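Local coordinates for protein geranylgeranyl pyrophosphate synthase (Corynebacterium glutamicum, PDB 3LK5) that probably acts as a magnesium-dependent prenyltransferase of the FPP/GGPP synthase family, condensing allylic and homoallylic diphosphates in isoprenoid biosynthesis, at residues A[28-33]-A[53-58]; A[98-103]-A[157-162]. All coordinates share one frame; numbering follows the deposited sequence.

Contact 1 of 2, residues A[28-33]-A[53-58]; sequences RLTQFL and HLRSFV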
loop_
_atom_site.group_PDB
_atom_site.type_symbol
_atom_site.label_atom_id
_atom_site.label_comp_id
_atom_site.label_asym_id
_atom_site.label_seq_id
_atom_site.Cartn_x
_atom_site.Cartn_y
_atom_site.Cartn_z
ATOM N N ARG A 28 11.690 -17.969 4.179
ATOM C CA ARG A 28 10.987 -17.044 5.096
ATOM C C ARG A 28 9.635 -16.597 4.510
ATOM O O ARG A 28 8.637 -16.506 5.233
ATOM C CB ARG A 28 11.859 -15.795 5.400
ATOM C CG ARG A 28 13.289 -16.103 5.947
ATOM C CD ARG A 28 13.305 -17.140 7.099
ATOM N NE ARG A 28 12.457 -16.794 8.241
ATOM C CZ ARG A 28 12.250 -17.605 9.279
ATOM N NH1 ARG A 28 12.836 -18.813 9.308
ATOM N NH2 ARG A 28 11.469 -17.228 10.280
ATOM N N LEU A 29 9.626 -16.287 3.215
ATOM C CA LEU A 29 8.416 -15.840 2.546
ATOM C C LEU A 29 7.392 -16.958 2.528
ATOM O O LEU A 29 6.191 -16.696 2.703
ATOM C CB LEU A 29 8.684 -15.371 1.104
ATOM C CG LEU A 29 9.563 -14.098 1.009
ATOM C CD1 LEU A 29 10.005 -13.960 -0.438
ATOM C CD2 LEU A 29 8.732 -12.843 1.533
ATOM N N THR A 30 7.852 -18.199 2.299
ATOM C CA THR A 30 6.946 -19.362 2.362
ATOM C C THR A 30 6.266 -19.480 3.699
ATOM O O THR A 30 5.030 -19.673 3.770
ATOM C CB THR A 30 7.690 -20.704 2.010
ATOM O OG1 THR A 30 8.254 -20.578 0.706
ATOM C CG2 THR A 30 6.697 -21.865 2.021
ATOM N N GLN A 31 7.042 -19.377 4.772
ATOM C CA GLN A 31 6.474 -19.483 6.102
ATOM C C GLN A 31 5.417 -18.404 6.373
ATOM O O GLN A 31 4.352 -18.673 6.967
ATOM C CB GLN A 31 7.572 -19.431 7.165
ATOM C CG GLN A 31 8.545 -20.574 6.946
ATOM C CD GLN A 31 9.279 -20.996 8.194
ATOM O OE1 GLN A 31 10.215 -21.802 8.112
ATOM N NE2 GLN A 31 8.887 -20.460 9.357
ATOM N N PHE A 32 5.711 -17.197 5.905
ATOM C CA PHE A 32 4.787 -16.082 6.149
ATOM C C PHE A 32 3.472 -16.309 5.391
ATOM O O PHE A 32 2.370 -16.138 5.952
ATOM C CB PHE A 32 5.457 -14.753 5.723
ATOM C CG PHE A 32 4.546 -13.548 5.910
ATOM C CD1 PHE A 32 3.667 -13.158 4.904
ATOM C CD2 PHE A 32 4.566 -12.840 7.110
ATOM C CE1 PHE A 32 2.782 -12.048 5.092
ATOM C CE2 PHE A 32 3.703 -11.714 7.324
ATOM C CZ PHE A 32 2.818 -11.314 6.311
ATOM N N LEU A 33 3.587 -16.644 4.105
ATOM C CA LEU A 33 2.431 -16.896 3.248
ATOM C C LEU A 33 1.567 -18.053 3.745
ATOM O O LEU A 33 0.316 -17.949 3.779
ATOM C CB LEU A 33 2.844 -17.083 1.790
ATOM C CG LEU A 33 3.327 -15.745 1.182
ATOM C CD1 LEU A 33 4.161 -16.001 -0.120
ATOM C CD2 LEU A 33 2.138 -14.841 0.862
ATOM N N HIS A 53 -2.265 -16.431 -6.414
ATOM C CA HIS A 53 -1.566 -15.775 -7.516
ATOM C C HIS A 53 -0.459 -14.877 -7.009
ATOM O O HIS A 53 0.645 -14.824 -7.598
ATOM C CB HIS A 53 -2.560 -14.980 -8.375
ATOM C CG HIS A 53 -3.461 -15.850 -9.196
ATOM N ND1 HIS A 53 -2.972 -16.831 -10.034
ATOM C CD2 HIS A 53 -4.811 -15.891 -9.319
ATOM C CE1 HIS A 53 -3.986 -17.447 -10.629
ATOM N NE2 HIS A 53 -5.109 -16.892 -10.214
ATOM N N LEU A 54 -0.726 -14.171 -5.906
ATOM C CA LEU A 54 0.305 -13.328 -5.313
ATOM C C LEU A 54 1.445 -14.209 -4.779
ATOM O O LEU A 54 2.624 -13.885 -4.948
ATOM C CB LEU A 54 -0.312 -12.436 -4.185
ATOM C CG LEU A 54 0.687 -11.618 -3.357
ATOM C CD1 LEU A 54 1.482 -10.669 -4.238
ATOM C CD2 LEU A 54 -0.005 -10.844 -2.197
ATOM N N ARG A 55 1.072 -15.310 -4.129
ATOM C CA ARG A 55 2.032 -16.272 -3.582
ATOM C C ARG A 55 2.973 -16.794 -4.663
ATOM O O ARG A 55 4.204 -16.793 -4.466
ATOM C CB ARG A 55 1.312 -17.441 -2.921
ATOM C CG ARG A 55 2.276 -18.500 -2.376
ATOM C CD ARG A 55 1.544 -19.761 -1.936
ATOM N NE ARG A 55 2.491 -20.774 -1.443
ATOM C CZ ARG A 55 2.647 -21.074 -0.155
ATOM N NH1 ARG A 55 1.906 -20.479 0.777
ATOM N NH2 ARG A 55 3.528 -21.997 0.203
ATOM N N SER A 56 2.415 -17.247 -5.796
ATOM C CA SER A 56 3.245 -17.691 -6.915
ATOM C C SER A 56 4.194 -16.605 -7.383
ATOM O O SER A 56 5.375 -16.874 -7.668
ATOM C CB SER A 56 2.407 -18.174 -8.108
ATOM O OG SER A 56 1.623 -19.275 -7.714
ATOM N N PHE A 57 3.686 -15.379 -7.482
ATOM C CA PHE A 57 4.497 -14.282 -7.985
ATOM C C PHE A 57 5.688 -13.984 -7.057
ATOM O O PHE A 57 6.813 -13.779 -7.516
ATOM C CB PHE A 57 3.615 -13.041 -8.181
ATOM C CG PHE A 57 4.316 -11.868 -8.787
ATOM C CD1 PHE A 57 4.627 -11.845 -10.158
ATOM C CD2 PHE A 57 4.645 -10.767 -8.008
ATOM C CE1 PHE A 57 5.281 -10.745 -10.731
ATOM C CE2 PHE A 57 5.307 -9.667 -8.556
ATOM C CZ PHE A 57 5.619 -9.639 -9.925
ATOM N N VAL A 58 5.429 -14.000 -5.749
ATOM C CA VAL A 58 6.436 -13.651 -4.735
ATOM C C VAL A 58 7.467 -14.789 -4.624
ATOM O O VAL A 58 8.688 -14.559 -4.508
ATOM C CB VAL A 58 5.713 -13.438 -3.347
ATOM C CG1 VAL A 58 6.707 -13.369 -2.189
ATOM C CG2 VAL A 58 4.871 -12.151 -3.395
#
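Helices 21-43 and 45-59 form an antiparallel helical hairpin, and segments 28-33 and 53-58 meet across it with their axes 10.9 Å apart and 170° between their directions. At that spacing the contact is made chiefly by side chains, with no hydrogen bond between the segments. The tight part is aliphatic and buried: Leu-29 meets Val-58 at about a right angle, its CD1 3.8 Å from Val-58 CG1, the methyl branch that lies anti to the backbone N. Leu-33 CD1 adds a second, looser touch on the same methyl at 4.2 Å.

The partly exposed side belongs to Arg-55. Its chain, extended from CG to NE, runs past Leu-33 in the opposite direction, so that Leu-33 CD1 packs on Arg-55 CG at 3.9 Å while Leu-33 CB lies 3.7 Å from Arg-55 NH1. Farther out, Thr-30 CG2 is 3.7 Å from Arg-55 NH2. The charge is answered one residue beyond Leu-33, where Asp-34 forms a salt bridge with Arg-55 NH1; Thr-30 OG1 is hydrogen-bonded to Arg-26 O. On the buried side, Leu-29 rests on helix 87-111 and Leu-33 on Trp-158 of helix 144-164.

Contact 2 of 2, residues A[98-103]-A[157-162]; sequences EFIQAC and VWAEDM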
loop_
_atom_site.group_PDB
_atom_site.type_symbol
_atom_site.label_atom_id
_atom_site.label_comp_id
_atom_site.label_asym_id
_atom_site.label_seq_id
_atom_site.Cartn_x
_atom_site.Cartn_y
_atom_site.Cartn_z
ATOM N N GLU A 98 10.858 -8.140 -0.051
ATOM C CA GLU A 98 10.269 -8.759 -1.247
ATOM C C GLU A 98 8.786 -8.419 -1.428
ATOM O O GLU A 98 8.287 -8.379 -2.562
ATOM C CB GLU A 98 10.409 -10.281 -1.192
ATOM C CG GLU A 98 11.863 -10.706 -1.354
ATOM C CD GLU A 98 12.455 -10.157 -2.690
ATOM O OE1 GLU A 98 11.917 -10.453 -3.787
ATOM O OE2 GLU A 98 13.396 -9.372 -2.644
ATOM N N PHE A 99 8.073 -8.212 -0.323
ATOM C CA PHE A 99 6.662 -7.794 -0.476
ATOM C C PHE A 99 6.519 -6.363 -0.983
ATOM O O PHE A 99 5.594 -6.055 -1.744
ATOM C CB PHE A 99 5.897 -8.005 0.827
ATOM C CG PHE A 99 5.445 -9.403 1.041
ATOM C CD1 PHE A 99 4.547 -10.001 0.159
ATOM C CD2 PHE A 99 5.862 -10.106 2.158
ATOM C CE1 PHE A 99 4.074 -11.294 0.379
ATOM C CE2 PHE A 99 5.401 -11.399 2.388
ATOM C CZ PHE A 99 4.502 -11.990 1.475
ATOM N N ILE A 100 7.421 -5.481 -0.564
ATOM C CA ILE A 100 7.434 -4.122 -1.111
ATOM C C ILE A 100 7.683 -4.241 -2.597
ATOM O O ILE A 100 6.982 -3.616 -3.403
ATOM C CB ILE A 100 8.510 -3.241 -0.476
ATOM C CG1 ILE A 100 8.246 -3.148 1.030
ATOM C CG2 ILE A 100 8.466 -1.798 -1.109
ATOM C CD1 ILE A 100 9.223 -2.215 1.756
ATOM N N GLN A 101 8.677 -5.053 -2.960
ATOM C CA GLN A 101 9.007 -5.179 -4.387
ATOM C C GLN A 101 7.874 -5.814 -5.186
ATOM O O GLN A 101 7.667 -5.456 -6.362
ATOM C CB GLN A 101 10.309 -5.989 -4.543
ATOM C CG GLN A 101 10.693 -6.337 -5.992
ATOM C CD GLN A 101 11.162 -5.158 -6.828
ATOM O OE1 GLN A 101 11.011 -3.967 -6.474
ATOM N NE2 GLN A 101 11.742 -5.491 -7.981
ATOM N N ALA A 102 7.183 -6.789 -4.588
ATOM C CA ALA A 102 6.047 -7.395 -5.274
ATOM C C ALA A 102 5.010 -6.316 -5.588
ATOM O O ALA A 102 4.486 -6.265 -6.713
ATOM C CB ALA A 102 5.430 -8.502 -4.468
ATOM N N CYS A 103 4.696 -5.461 -4.604
ATOM C CA CYS A 103 3.721 -4.378 -4.851
ATOM C C CYS A 103 4.223 -3.465 -5.961
ATOM O O CYS A 103 3.467 -3.102 -6.863
ATOM C CB CYS A 103 3.476 -3.537 -3.592
ATOM S SG CYS A 103 2.232 -2.194 -3.863
ATOM N N VAL A 157 0.769 -4.173 2.650
ATOM C CA VAL A 157 0.406 -4.349 4.060
ATOM C C VAL A 157 1.140 -5.546 4.684
ATOM O O VAL A 157 1.565 -5.480 5.834
ATOM C CB VAL A 157 -1.163 -4.357 4.371
ATOM C CG1 VAL A 157 -1.818 -3.060 3.862
ATOM C CG2 VAL A 157 -1.842 -5.531 3.867
ATOM N N TRP A 158 1.366 -6.578 3.900
ATOM C CA TRP A 158 2.093 -7.736 4.449
ATOM C C TRP A 158 3.602 -7.467 4.616
ATOM O O TRP A 158 4.229 -8.078 5.476
ATOM C CB TRP A 158 1.858 -8.968 3.561
ATOM C CG TRP A 158 0.478 -9.547 3.835
ATOM C CD1 TRP A 158 -0.407 -9.168 4.825
ATOM C CD2 TRP A 158 -0.129 -10.638 3.142
ATOM N NE1 TRP A 158 -1.578 -9.947 4.738
ATOM C CE2 TRP A 158 -1.398 -10.863 3.727
ATOM C CE3 TRP A 158 0.276 -11.433 2.046
ATOM C CZ2 TRP A 158 -2.263 -11.860 3.264
ATOM C CZ3 TRP A 158 -0.592 -12.419 1.573
ATOM C CH2 TRP A 158 -1.841 -12.626 2.189
ATOM N N ALA A 159 4.174 -6.610 3.767
ATOM C CA ALA A 159 5.577 -6.167 4.010
ATOM C C ALA A 159 5.671 -5.579 5.407
ATOM O O ALA A 159 6.592 -5.900 6.196
ATOM C CB ALA A 159 6.047 -5.136 2.960
ATOM N N GLU A 160 4.718 -4.691 5.734
ATOM C CA GLU A 160 4.743 -4.027 7.034
ATOM C C GLU A 160 4.542 -5.061 8.128
ATOM O O GLU A 160 5.219 -5.004 9.133
ATOM C CB GLU A 160 3.628 -2.942 7.164
ATOM C CG GLU A 160 3.558 -2.061 5.922
ATOM C CD GLU A 160 4.555 -0.869 5.879
ATOM O OE1 GLU A 160 5.384 -0.769 6.886
ATOM O OE2 GLU A 160 4.444 -0.031 4.847
ATOM N N ASP A 161 3.539 -5.941 7.975
ATOM C CA ASP A 161 3.272 -6.972 9.020
ATOM C C ASP A 161 4.506 -7.849 9.213
ATOM O O ASP A 161 4.813 -8.244 10.332
ATOM C CB ASP A 161 2.132 -7.891 8.578
ATOM C CG ASP A 161 0.757 -7.190 8.616
ATOM O OD1 ASP A 161 0.586 -6.148 9.290
ATOM O OD2 ASP A 161 -0.147 -7.678 7.934
HETATM N N MSE A 162 5.129 -8.246 8.120
HETATM C CA MSE A 162 6.254 -9.195 8.219
HETATM C C MSE A 162 7.382 -8.576 9.018
HETATM O O MSE A 162 8.017 -9.270 9.833
HETATM C CB MSE A 162 6.751 -9.619 6.824
HETATM C CG MSE A 162 7.776 -10.782 6.909
HETATM SE SE MSE A 162 8.004 -11.531 5.128
HETATM C CE MSE A 162 9.280 -13.039 5.581
#
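Phe-99 carries the packing between helices 87-111 and 144-164, which run antiparallel here at 174° with axes only 8.1 Å apart. The small side chain of Ala-159 suits this close approach: Phe-99 CB lies 3.6 Å from Ala-159 CB, and CG sits near the backbone N of the same residue. With CG anti to its own carbonyl carbon (chi1 -81°), the ring points across the partner helix. Trp-158 CB stands over the centre of one ring face, 4.2 Å from the centroid and just 3° off the normal, a well-centred CH-pi contact. Along one rim, CD2 and CE2 border the selenium of selenomethionine Met-162, whose SE lies 3.8 Å from Phe-99 CE2 in the ring plane, giving an edge-on Met-aromatic contact. On the other rim, CE1 reaches the indole edge at Trp-158 CE3, 4.2 Å away. Ile-100 CG1 meets the Ala-159 methyl from another direction, 3.5 Å from Ala-159 CB.

Helix 87-111 also carries the Mg(2+)-binding Asp-108, its side chain about 10 Å from that of Ile-100; no metal is bound to this chain in the model. Trp-158 NE1 is hydrogen-bonded to Thr-185 OG1 of the second subunit, so this all-helical core borders the dimer interface. Val-58 of helix 45-59 packs on Phe-99, and helix 170-199 receives Ile-100.

Contact 2 is the more central of the two: all its touching residues are buried, and aromatic and methionine (modelled as selenomethionine) packing joins the helices, with an alanine at the closest approach. Contact 1 lies farther out, in the N-terminal hairpin, where wider spacing is bridged by aliphatic side chains and the long chain of Arg-55, and one margin is polar. They share no helix, yet the centres of contact 1 and contact 2 are about 10 Å apart. Phe-32 is the main joint: its CD1 lies 3.5 Å from Phe-99 CE2, and its ring meets Trp-158 edge-to-face. The hairpin thus packs against the helix pair, which also reaches the second subunit; no other chain of the assembly touches contact 1.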